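Long-range contact in putative ABC transporter subunit, substrate-binding component (Rhodopseudomonas palustris, PDB 4EVQ), which binds 4-hydroxybenzoate and probably serves as the solute-binding component of an ABC transporter that takes up lignin-derived aromatic compounds: residues V193-A203 and K221-L231. Sequence-based numbering, arbitrary orientation. Where two conformers were deposited one is given.
With SO4 (sulfate ion), chain F.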
loop_
_atom_site.group_PDB
_atom_site.type_symbol
_atom_site.label_atom_id
_atom_site.label_comp_id
_atom_site.label_asym_id
_atom_site.label_seq_id
_atom_site.Cartn_x
_atom_site.Cartn_y
_atom_site.Cartn_z
ATOM N N VAL A 193 7.586 16.884 -9.129
ATOM C CA VAL A 193 6.913 17.562 -8.040
ATOM C C VAL A 193 6.699 19.054 -8.316
ATOM O O VAL A 193 6.554 19.858 -7.402
ATOM C CB VAL A 193 7.599 17.345 -6.725
ATOM C CG1 VAL A 193 7.644 15.867 -6.387
ATOM C CG2 VAL A 193 9.054 17.858 -6.739
ATOM N N GLU A 194 6.587 19.387 -9.584
ATOM C CA GLU A 194 6.195 20.760 -9.960
ATOM C C GLU A 194 4.699 20.768 -10.102
ATOM O O GLU A 194 4.152 20.248 -11.076
ATOM C CB GLU A 194 6.856 21.198 -11.263
ATOM C CG GLU A 194 8.326 21.377 -11.164
ATOM C CD GLU A 194 8.705 22.409 -10.113
ATOM O OE1 GLU A 194 7.990 23.410 -9.939
ATOM O OE2 GLU A 194 9.736 22.180 -9.449
ATOM N N PHE A 195 4.048 21.331 -9.093
ATOM C CA PHE A 195 2.616 21.255 -8.986
ATOM C C PHE A 195 1.862 22.556 -9.218
ATOM O O PHE A 195 0.618 22.567 -9.281
ATOM C CB PHE A 195 2.250 20.770 -7.581
ATOM C CG PHE A 195 2.772 19.386 -7.226
ATOM C CD1 PHE A 195 2.487 18.289 -8.001
ATOM C CD2 PHE A 195 3.533 19.203 -6.104
ATOM C CE1 PHE A 195 2.930 17.001 -7.631
ATOM C CE2 PHE A 195 3.985 17.937 -5.727
ATOM C CZ PHE A 195 3.665 16.854 -6.492
ATOM N N GLN A 196 2.568 23.674 -9.297
ATOM C CA GLN A 196 1.854 24.959 -9.311
ATOM C C GLN A 196 0.925 25.118 -10.503
ATOM O O GLN A 196 -0.173 25.641 -10.361
ATOM C CB GLN A 196 2.849 26.116 -9.242
ATOM C CG GLN A 196 3.494 26.295 -7.881
ATOM C CD GLN A 196 4.325 27.552 -7.821
ATOM O OE1 GLN A 196 4.232 28.407 -8.714
ATOM N NE2 GLN A 196 5.134 27.688 -6.769
ATOM N N SER A 197 1.338 24.689 -11.683
ATOM C CA SER A 197 0.455 24.839 -12.817
ATOM C C SER A 197 -0.813 23.974 -12.673
ATOM O O SER A 197 -1.884 24.378 -13.109
ATOM C CB SER A 197 1.186 24.622 -14.137
ATOM O OG SER A 197 1.689 23.310 -14.225
ATOM N N ALA A 198 -0.687 22.781 -12.086
ATOM C CA ALA A 198 -1.867 21.987 -11.829
ATOM C C ALA A 198 -2.802 22.662 -10.841
ATOM O O ALA A 198 -4.004 22.613 -10.999
ATOM C CB ALA A 198 -1.463 20.603 -11.302
ATOM N N LEU A 199 -2.242 23.314 -9.824
ATOM C CA LEU A 199 -3.032 24.053 -8.862
ATOM C C LEU A 199 -3.743 25.258 -9.491
ATOM O O LEU A 199 -4.908 25.502 -9.181
ATOM C CB LEU A 199 -2.172 24.476 -7.694
ATOM C CG LEU A 199 -1.597 23.289 -6.890
ATOM C CD1 LEU A 199 -0.566 23.782 -5.896
ATOM C CD2 LEU A 199 -2.627 22.463 -6.213
ATOM N N ALA A 200 -3.079 25.946 -10.420
ATOM C CA ALA A 200 -3.735 27.047 -11.129
ATOM C C ALA A 200 -4.866 26.531 -11.999
ATOM O O ALA A 200 -5.929 27.133 -12.077
ATOM C CB ALA A 200 -2.716 27.790 -11.982
ATOM N N GLU A 201 -4.674 25.370 -12.618
ATOM C CA GLU A 201 -5.739 24.773 -13.408
ATOM C C GLU A 201 -6.908 24.366 -12.538
ATOM O O GLU A 201 -8.054 24.627 -12.864
ATOM C CB GLU A 201 -5.228 23.573 -14.236
ATOM C CG GLU A 201 -6.270 23.083 -15.226
ATOM C CD GLU A 201 -5.856 21.904 -16.055
ATOM O OE1 GLU A 201 -4.679 21.500 -16.002
ATOM O OE2 GLU A 201 -6.728 21.400 -16.809
ATOM N N ILE A 202 -6.630 23.723 -11.412
ATOM C CA ILE A 202 -7.675 23.406 -10.446
ATOM C C ILE A 202 -8.472 24.640 -10.055
ATOM O O ILE A 202 -9.694 24.602 -10.084
ATOM C CB ILE A 202 -7.057 22.770 -9.201
ATOM C CG1 ILE A 202 -6.677 21.310 -9.519
ATOM C CG2 ILE A 202 -8.061 22.787 -8.004
ATOM C CD1 ILE A 202 -5.709 20.700 -8.533
ATOM N N ALA A 203 -7.790 25.733 -9.698
ATOM C CA ALA A 203 -8.540 26.955 -9.346
ATOM C C ALA A 203 -9.485 27.373 -10.472
ATOM O O ALA A 203 -10.650 27.728 -10.247
ATOM C CB ALA A 203 -7.573 28.073 -8.982
ATOM N N LYS A 221 5.272 17.637 -0.465
ATOM C CA LYS A 221 5.369 18.837 -1.256
ATOM C C LYS A 221 4.035 19.224 -1.819
ATOM O O LYS A 221 3.684 20.409 -1.815
ATOM C CB LYS A 221 6.438 18.699 -2.332
ATOM C CG LYS A 221 6.723 20.041 -3.045
ATOM C CD LYS A 221 7.898 19.871 -3.959
ATOM C CE LYS A 221 8.292 21.230 -4.564
ATOM N NZ LYS A 221 7.197 21.746 -5.409
ATOM N N PHE A 222 3.253 18.275 -2.274
ATOM C CA PHE A 222 1.928 18.555 -2.810
ATOM C C PHE A 222 1.079 19.201 -1.739
ATOM O O PHE A 222 0.380 20.194 -1.991
ATOM C CB PHE A 222 1.249 17.294 -3.359
ATOM C CG PHE A 222 -0.061 17.591 -3.978
ATOM C CD1 PHE A 222 -0.135 18.063 -5.271
ATOM C CD2 PHE A 222 -1.225 17.440 -3.264
ATOM C CE1 PHE A 222 -1.370 18.425 -5.845
ATOM C CE2 PHE A 222 -2.446 17.791 -3.825
ATOM C CZ PHE A 222 -2.518 18.260 -5.107
ATOM N N ILE A 223 1.066 18.654 -0.549
ATOM C CA ILE A 223 0.256 19.187 0.549
ATOM C C ILE A 223 0.648 20.625 0.841
ATOM O O ILE A 223 -0.210 21.488 0.996
ATOM C CB ILE A 223 0.418 18.295 1.807
ATOM C CG1 ILE A 223 -0.297 16.959 1.584
ATOM C CG2 ILE A 223 -0.056 19.004 3.078
ATOM C CD1 ILE A 223 0.058 15.958 2.610
ATOM N N LYS A 224 1.949 20.884 0.931
ATOM C CA LYS A 224 2.462 22.232 1.202
ATOM C C LYS A 224 2.047 23.181 0.098
ATOM O O LYS A 224 1.511 24.287 0.370
ATOM C CB LYS A 224 3.983 22.174 1.341
ATOM C CG LYS A 224 4.405 21.486 2.636
ATOM C CD LYS A 224 5.889 21.577 3.014
ATOM C CE LYS A 224 6.027 21.189 4.535
ATOM N NZ LYS A 224 7.373 21.265 5.201
ATOM N N ASP A 225 2.240 22.777 -1.140
ATOM C CA ASP A 225 1.951 23.643 -2.280
ATOM C C ASP A 225 0.444 23.886 -2.368
ATOM O O ASP A 225 -0.014 25.010 -2.664
ATOM C CB ASP A 225 2.468 23.087 -3.589
ATOM C CG ASP A 225 3.992 23.065 -3.678
ATOM O OD1 ASP A 225 4.649 23.721 -2.842
ATOM O OD2 ASP A 225 4.493 22.383 -4.608
ATOM N N TYR A 226 -0.363 22.861 -2.159
ATOM C CA TYR A 226 -1.820 22.975 -2.234
ATOM C C TYR A 226 -2.326 24.000 -1.205
ATOM O O TYR A 226 -3.145 24.859 -1.523
ATOM C CB TYR A 226 -2.433 21.594 -2.010
ATOM C CG TYR A 226 -3.920 21.517 -2.243
ATOM C CD1 TYR A 226 -4.824 21.952 -1.288
ATOM C CD2 TYR A 226 -4.429 21.020 -3.424
ATOM C CE1 TYR A 226 -6.190 21.837 -1.508
ATOM C CE2 TYR A 226 -5.787 20.926 -3.660
ATOM C CZ TYR A 226 -6.664 21.353 -2.682
ATOM O OH TYR A 226 -8.017 21.236 -2.901
ATOM N N ALA A 227 -1.848 23.913 0.029
ATOM C CA ALA A 227 -2.259 24.833 1.083
ATOM C C ALA A 227 -1.809 26.227 0.697
ATOM O O ALA A 227 -2.568 27.204 0.884
ATOM C CB ALA A 227 -1.674 24.442 2.417
ATOM N N ALA A 228 -0.627 26.380 0.144
ATOM C CA ALA A 228 -0.131 27.736 -0.157
ATOM C C ALA A 228 -0.896 28.382 -1.265
ATOM O O ALA A 228 -0.883 29.634 -1.377
ATOM C CB ALA A 228 1.330 27.684 -0.490
ATOM N N ALA A 229 -1.583 27.621 -2.088
ATOM C CA ALA A 229 -2.414 28.158 -3.149
ATOM C C ALA A 229 -3.726 28.756 -2.662
ATOM O O ALA A 229 -4.425 29.418 -3.445
ATOM C CB ALA A 229 -2.657 27.102 -4.223
ATOM N N ASN A 230 -4.095 28.524 -1.407
ATOM C CA ASN A 230 -5.273 29.196 -0.841
ATOM C C ASN A 230 -6.536 28.997 -1.691
ATOM O O ASN A 230 -7.240 29.964 -2.048
ATOM C CB ASN A 230 -4.980 30.690 -0.681
ATOM C CG ASN A 230 -3.889 30.954 0.327
ATOM O OD1 ASN A 230 -3.844 30.334 1.388
ATOM N ND2 ASN A 230 -3.006 31.893 0.009
ATOM N N LEU A 231 -6.829 27.739 -2.004
ATOM C CA LEU A 231 -7.816 27.402 -3.009
ATOM C C LEU A 231 -9.242 27.446 -2.474
ATOM O O LEU A 231 -10.176 27.605 -3.258
ATOM C CB LEU A 231 -7.529 25.990 -3.545
ATOM C CG LEU A 231 -6.279 25.856 -4.391
ATOM C CD1 LEU A 231 -6.005 24.357 -4.596
ATOM C CD2 LEU A 231 -6.422 26.558 -5.716
HETATM S S SO4 F . 7.565 25.140 3.299
HETATM O O1 SO4 F . 8.275 26.411 3.426
HETATM O O2 SO4 F . 7.942 24.428 2.082
HETATM O O3 SO4 F . 6.121 25.383 3.214
HETATM O O4 SO4 F . 7.790 24.277 4.466
HETATM O O HOH W 1 7.813 23.949 -7.138
HETATM O O HOH W 2 4.970 23.166 -7.156
#
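Two first torsions set Phe195 and Phe222 against each other: CG of Phe195 lies opposite its own carbonyl carbon (chi1 -61°), that of Phe222 opposite its backbone N (chi1 -176°). The rings meet T-shaped, centroids 5.1 Å apart, with the edge of Phe222 directed at the face of Phe195. CB of Phe222 adds a CH-pi contact over the same face, 4.1 Å from the Phe195 ring centroid. A flat ring suits this place because its face receives the neighbour while its edge meets Asp225 OD2, 3.6 Å from Phe195 CD2.

Lys221 is long enough to bridge the segments. Its chain runs extended and bends only at its last torsion, bringing NZ to Val193 O at 2.8 Å, while its methylenes pack on Val193 CG2. NZ also forms a salt bridge with Asp225, one turn further on, through the syn lone pair of OD2 (2.9 Å). One water joins this ammonium to Glu194 OE1; another accepts from Phe195 N and donates to Asp225 OD2, tying the carboxylate to the loop that precedes helix 196-205.

Further along, branched Leu199 divides its methyls: CD1 lies against Asp225 O, CD2 against Tyr226 CD2 (3.6 Å). Leu231, beyond the helix end, packs on Ala203, whose small side chain permits close approach.

The segments 196-203 and 221-228 cross at -45°, their axes 10.1 Å apart at closest approach, as neighbours on one face of the mixed sheet in this periplasmic-binding-protein lobe. Strand 209-213 connects them in a beta-alpha-beta-alpha succession; Ile202 and Tyr226 both rest on its Val210, and Phe214 packs against both phenylalanines.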